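Hypothetical protein (Neisseria meningitidis Z2491, PDB 2F46) is a putative phosphatase, probably a bacterial member of the nonclassical, eukaryotic-like cysteine phosphatases. Local coordinates at residues 93-98 / 120-125; 114-119 / 140-145. All blocks are in the same frame, centred on the assembly; numbering follows the deposited sequence.

Contact 1: residues 93-98 / 120-125; sequences TFRQLI and GFRRAA
R95 and R122 mark the closest approach of two helical segments, their CA atoms 7.5 Å apart. Residues 93-98 belong to helix 88-99 and residues 120-125 to helix 113-125; no backbone atoms touch between them, and the contact is made by these two long side chains. Both arginines start the same way, with CG anti to the backbone N (chi1 177° in R95). R95 then runs out extended as far as NE, whereas R122 bends at chi2, and the two guanidinium groups end up face to face. The planes are 18° from parallel and the centres 3.1 Å apart: R122 CZ lies over the centre of the R95 group, while R95 NH1 sits off-centre over the R122 group. At the outer end the modelled separation of R95 NH2 and R122 NH2, 2.8 Å, is doubtful, too close to be taken literally for two donors. The helices concerned lead into and out of strand 105-108 in the alpha/beta phosphatase-like domain, and the stack bridges them at the surface. Two acidic residues hold the pair. E92 offers a different carboxylate oxygen to each arginine, forming salt bridges with R95 NH1 and R122 NH1 and so linking the two groups, while E126 takes R122 NE and also R123. Together these carboxylates probably favour the stacked arrangement. Nearer the backbone the carbon chains meet as well, R95 CD lying 3.9 Å from R122 CD, and R122 also packs on V91.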
loop_
_atom_site.group_PDB
_atom_site.type_symbol
_atom_site.label_atom_id
_atom_site.label_comp_id
_atom_site.label_asym_id
_atom_site.label_seq_id
_atom_site.Cartn_x
_atom_site.Cartn_y
_atom_site.Cartn_z
ATOM N N THR A 93 3.117 -9.382 -7.880
ATOM C CA THR A 93 2.526 -8.281 -8.659
ATOM C C THR A 93 2.780 -6.907 -7.995
ATOM O O THR A 93 3.167 -5.953 -8.660
ATOM C CB THR A 93 1.055 -8.486 -8.894
ATOM O OG1 THR A 93 0.852 -9.566 -9.838
ATOM C CG2 THR A 93 0.376 -7.241 -9.444
ATOM N N PHE A 94 2.672 -6.839 -6.670
ATOM C CA PHE A 94 2.962 -5.568 -5.978
ATOM C C PHE A 94 4.425 -5.191 -6.152
ATOM O O PHE A 94 4.766 -4.066 -6.459
ATOM C CB PHE A 94 2.579 -5.762 -4.510
ATOM C CG PHE A 94 2.608 -4.496 -3.666
ATOM C CD1 PHE A 94 1.608 -3.558 -3.746
ATOM C CD2 PHE A 94 3.645 -4.321 -2.747
ATOM C CE1 PHE A 94 1.637 -2.437 -2.920
ATOM C CE2 PHE A 94 3.664 -3.197 -1.925
ATOM C CZ PHE A 94 2.674 -2.262 -2.037
ATOM N N ARG A 95 5.311 -6.176 -5.959
ATOM C CA ARG A 95 6.739 -5.956 -6.147
ATOM C C ARG A 95 7.059 -5.404 -7.539
ATOM O O ARG A 95 7.830 -4.468 -7.669
ATOM C CB ARG A 95 7.473 -7.273 -5.940
ATOM C CG ARG A 95 8.935 -7.204 -6.171
ATOM C CD ARG A 95 9.408 -8.568 -6.474
ATOM N NE ARG A 95 10.847 -8.638 -6.382
ATOM C CZ ARG A 95 11.538 -9.767 -6.524
ATOM N NH1 ARG A 95 10.918 -10.923 -6.734
ATOM N NH2 ARG A 95 12.860 -9.735 -6.431
ATOM N N GLN A 96 6.451 -5.994 -8.553
ATOM C CA GLN A 96 6.661 -5.576 -9.936
ATOM C C GLN A 96 6.110 -4.196 -10.210
ATOM O O GLN A 96 6.773 -3.384 -10.885
ATOM C CB GLN A 96 6.031 -6.565 -10.915
ATOM C CG GLN A 96 6.746 -7.906 -10.970
ATOM C CD GLN A 96 6.243 -8.828 -12.107
ATOM O OE1 GLN A 96 5.924 -8.350 -13.211
ATOM N NE2 GLN A 96 6.210 -10.147 -11.852
ATOM N N LEU A 97 4.910 -3.901 -9.705
ATOM C CA LEU A 97 4.337 -2.576 -9.916
ATOM C C LEU A 97 5.247 -1.521 -9.337
ATOM O O LEU A 97 5.528 -0.524 -10.011
ATOM C CB LEU A 97 2.953 -2.467 -9.282
ATOM C CG LEU A 97 1.835 -3.233 -9.956
ATOM C CD1 LEU A 97 0.583 -3.201 -9.060
ATOM C CD2 LEU A 97 1.548 -2.703 -11.349
ATOM N N ILE A 98 5.771 -1.752 -8.140
ATOM C CA ILE A 98 6.732 -0.817 -7.561
ATOM C C ILE A 98 8.022 -0.781 -8.395
ATOM O O ILE A 98 8.571 0.295 -8.646
ATOM C CB ILE A 98 7.007 -1.150 -6.087
ATOM C CG1 ILE A 98 5.733 -0.873 -5.252
ATOM C CG2 ILE A 98 8.256 -0.369 -5.561
ATOM C CD1 ILE A 98 5.774 -1.441 -3.870
ATOM N N GLY A 120 5.443 -6.807 3.134
ATOM C CA GLY A 120 6.065 -7.634 4.182
ATOM C C GLY A 120 6.279 -9.077 3.784
ATOM O O GLY A 120 7.283 -9.665 4.152
ATOM N N PHE A 121 5.365 -9.701 3.068
ATOM C CA PHE A 121 5.559 -11.073 2.569
ATOM C C PHE A 121 6.795 -11.173 1.660
ATOM O O PHE A 121 7.509 -12.208 1.659
ATOM C CB PHE A 121 4.328 -11.554 1.804
ATOM C CG PHE A 121 3.188 -11.954 2.667
ATOM C CD1 PHE A 121 3.357 -12.807 3.707
ATOM C CD2 PHE A 121 1.904 -11.466 2.410
ATOM C CE1 PHE A 121 2.266 -13.168 4.485
ATOM C CE2 PHE A 121 0.834 -11.841 3.172
ATOM C CZ PHE A 121 0.995 -12.643 4.193
ATOM N N ARG A 122 7.027 -10.123 0.895
ATOM C CA ARG A 122 8.192 -10.076 -0.010
ATOM C C ARG A 122 9.484 -9.950 0.788
ATOM O O ARG A 122 10.467 -10.675 0.486
ATOM C CB ARG A 122 8.025 -8.947 -1.019
ATOM C CG ARG A 122 9.158 -8.746 -1.974
ATOM C CD ARG A 122 9.418 -9.967 -2.817
ATOM N NE ARG A 122 10.832 -10.004 -3.152
ATOM C CZ ARG A 122 11.468 -11.059 -3.645
ATOM N NH1 ARG A 122 10.820 -12.184 -3.918
ATOM N NH2 ARG A 122 12.769 -10.968 -3.893
ATOM N N ARG A 123 9.495 -9.090 1.809
ATOM C CA ARG A 123 10.642 -8.919 2.725
ATOM C C ARG A 123 10.939 -10.240 3.420
ATOM O O ARG A 123 12.124 -10.584 3.622
ATOM C CB ARG A 123 10.381 -7.831 3.773
ATOM C CG ARG A 123 10.035 -6.453 3.257
ATOM C CD ARG A 123 11.188 -5.694 2.617
ATOM N NE ARG A 123 11.551 -6.130 1.278
ATOM C CZ ARG A 123 10.837 -5.921 0.167
ATOM N NH1 ARG A 123 9.664 -5.295 0.193
ATOM N NH2 ARG A 123 11.298 -6.363 -1.003
ATOM N N ALA A 124 9.906 -10.977 3.829
ATOM C CA ALA A 124 10.091 -12.271 4.482
ATOM C C ALA A 124 10.823 -13.228 3.551
ATOM O O ALA A 124 11.800 -13.878 3.963
ATOM C CB ALA A 124 8.774 -12.865 4.957
ATOM N N ALA A 125 10.374 -13.314 2.303
ATOM C CA ALA A 125 11.067 -14.124 1.287
ATOM C C ALA A 125 12.520 -13.724 1.104
ATOM O O ALA A 125 13.377 -14.588 0.930
ATOM C CB ALA A 125 10.336 -14.047 -0.042
#

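Contact 2: residues 114-119 / 140-145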
loop_
_atom_site.group_PDB
_atom_site.type_symbol
_atom_site.label_atom_id
_atom_site.label_comp_id
_atom_site.label_asym_id
_atom_site.label_seq_id
_atom_site.Cartn_x
_atom_site.Cartn_y
_atom_site.Cartn_z
ATOM N N ARG A 114 -3.231 -4.104 4.035
ATOM C CA ARG A 114 -2.954 -4.967 2.867
ATOM C C ARG A 114 -1.681 -4.579 2.152
ATOM O O ARG A 114 -0.908 -5.483 1.748
ATOM C CB ARG A 114 -4.136 -4.974 1.911
ATOM C CG ARG A 114 -5.310 -5.766 2.449
ATOM C CD ARG A 114 -6.613 -5.469 1.669
ATOM N NE ARG A 114 -7.377 -4.429 2.343
ATOM C CZ ARG A 114 -8.669 -4.224 2.129
ATOM N NH1 ARG A 114 -9.325 -4.922 1.228
ATOM N NH2 ARG A 114 -9.307 -3.320 2.859
ATOM N N CYS A 115 -1.429 -3.274 2.012
ATOM C CA CYS A 115 -0.198 -2.769 1.407
ATOM C C CYS A 115 1.015 -3.288 2.194
ATOM O O CYS A 115 1.992 -3.834 1.651
ATOM C CB CYS A 115 -0.215 -1.242 1.341
ATOM S SG CYS A 115 -1.824 -0.526 0.795
ATOM N N SER A 116 0.898 -3.147 3.516
ATOM C CA SER A 116 1.992 -3.519 4.392
ATOM C C SER A 116 2.244 -5.022 4.337
ATOM O O SER A 116 3.385 -5.488 4.428
ATOM C CB SER A 116 1.718 -3.031 5.810
ATOM O OG SER A 116 1.556 -1.629 5.862
ATOM N N LEU A 117 1.191 -5.808 4.179
ATOM C CA LEU A 117 1.364 -7.254 4.021
ATOM C C LEU A 117 1.980 -7.629 2.676
ATOM O O LEU A 117 2.839 -8.532 2.596
ATOM C CB LEU A 117 0.046 -7.965 4.166
ATOM C CG LEU A 117 -0.491 -8.108 5.566
ATOM C CD1 LEU A 117 -1.883 -8.635 5.540
ATOM C CD2 LEU A 117 0.353 -9.050 6.380
ATOM N N LEU A 118 1.551 -7.006 1.597
ATOM C CA LEU A 118 2.142 -7.303 0.303
ATOM C C LEU A 118 3.647 -7.008 0.333
ATOM O O LEU A 118 4.457 -7.810 -0.175
ATOM C CB LEU A 118 1.433 -6.515 -0.802
ATOM C CG LEU A 118 -0.006 -6.987 -1.057
ATOM C CD1 LEU A 118 -0.734 -5.942 -1.871
ATOM C CD2 LEU A 118 -0.047 -8.342 -1.774
ATOM N N TRP A 119 4.016 -5.867 0.914
ATOM C CA TRP A 119 5.418 -5.477 1.130
ATOM C C TRP A 119 6.085 -6.497 2.023
ATOM O O TRP A 119 7.141 -7.067 1.695
ATOM C CB TRP A 119 5.482 -4.087 1.755
ATOM C CG TRP A 119 6.811 -3.623 2.131
ATOM C CD1 TRP A 119 7.694 -2.963 1.335
ATOM C CD2 TRP A 119 7.403 -3.720 3.410
ATOM N NE1 TRP A 119 8.850 -2.701 2.047
ATOM C CE2 TRP A 119 8.689 -3.153 3.327
ATOM C CE3 TRP A 119 6.978 -4.271 4.627
ATOM C CZ2 TRP A 119 9.542 -3.083 4.410
ATOM C CZ3 TRP A 119 7.827 -4.186 5.716
ATOM C CH2 TRP A 119 9.103 -3.634 5.588
ATOM N N ALA A 140 5.215 2.723 9.996
ATOM C CA ALA A 140 4.300 3.353 9.068
ATOM C C ALA A 140 2.831 3.322 9.484
ATOM O O ALA A 140 1.929 3.599 8.649
ATOM C CB ALA A 140 4.443 2.740 7.728
ATOM N N GLY A 141 2.587 3.118 10.788
ATOM C CA GLY A 141 1.286 3.294 11.320
ATOM C C GLY A 141 0.401 2.053 11.266
ATOM O O GLY A 141 -0.784 2.154 11.571
ATOM N N VAL A 142 0.988 0.902 10.950
ATOM C CA VAL A 142 0.185 -0.308 10.736
ATOM C C VAL A 142 0.713 -1.443 11.598
ATOM O O VAL A 142 1.890 -1.820 11.534
ATOM C CB VAL A 142 0.219 -0.711 9.232
ATOM C CG1 VAL A 142 -0.435 -2.052 9.011
ATOM C CG2 VAL A 142 -0.506 0.285 8.393
ATOM N N ASN A 143 -0.180 -2.071 12.374
ATOM C CA ASN A 143 0.173 -3.185 13.221
ATOM C C ASN A 143 -0.093 -4.514 12.504
ATOM O O ASN A 143 -1.244 -4.844 12.192
ATOM C CB ASN A 143 -0.681 -3.127 14.502
ATOM C CG ASN A 143 -0.207 -4.085 15.560
ATOM O OD1 ASN A 143 0.507 -5.040 15.287
ATOM N ND2 ASN A 143 -0.570 -3.805 16.808
ATOM N N LEU A 144 0.973 -5.265 12.216
ATOM C CA LEU A 144 0.852 -6.578 11.565
ATOM C C LEU A 144 1.028 -7.753 12.534
ATOM O O LEU A 144 1.225 -8.891 12.096
ATOM C CB LEU A 144 1.900 -6.731 10.453
ATOM C CG LEU A 144 1.718 -5.760 9.297
ATOM C CD1 LEU A 144 2.841 -6.004 8.270
ATOM C CD2 LEU A 144 0.325 -5.895 8.649
ATOM N N GLU A 145 0.911 -7.505 13.839
ATOM C CA GLU A 145 1.146 -8.561 14.833
ATOM C C GLU A 145 0.210 -9.765 14.648
ATOM O O GLU A 145 0.613 -10.913 14.867
ATOM C CB GLU A 145 1.034 -7.993 16.253
ATOM C CG GLU A 145 2.307 -7.266 16.744
ATOM C CD GLU A 145 3.435 -8.218 17.154
ATOM O OE1 GLU A 145 3.207 -9.443 17.244
ATOM O OE2 GLU A 145 4.560 -7.744 17.397
#
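S116 OG hydrogen-bonds to G112 O, in the loop immediately before helix 113-125, and V142 packs against S116 OG from across the contact. S116 was modelled in two conformers, and these details hold for the one described here. With chi1 at -59° its hydroxyl sits beside the backbone N, which directs it back toward G112; V142 CB and CG1 each lie 3.7 Å from S116 OG. I26 of the sheet touches both S116 and V142. Further along, L144 divides its two methyls between neighbouring helix residues. CD1 comes to 3.9 Å from S116 O and 4.0 Å from S116 CB, and CD2 lies 3.9 Å from L117 CG, the two leucine chains running antiparallel alongside one another. The helix is the one that follows the C109 loop, where C109 and R114, with four residues between them, are reminiscent of the cysteine and arginine of the phosphatase signature, so 140-145 covers a turn just beyond this probable active-site loop. That covering segment is itself shaped by two motifs. A Schellman motif with G141 as C-prime residue ends helix 130-139, and N143 OD1 accepts E145 N at 2.9 Å in an Asx turn, the donor tilted 26° from the carbonyl plane.

Both contacts use helix 113-125, but different neighbours meet it: contact 1 joins its later turns to helix 88-99 at the surface, contact 2 its earlier turns to the loop after helix 130-139 in the interior. Their centres are about 12 Å apart. The chemistry follows the setting. Residues 93-98 and 120-125 meet mainly through two stacked guanidinium groups, with the carboxylates of E92 and E126 alongside, whereas 114-119 and 140-145 meet through aliphatic packing and a hydroxyl bonded to the loop just before its helix. F94 ties the two together: a buried residue of helix 88-99, it packs its ring on helix 113-125, with F94 CD2 3.7 Å from L118 CB.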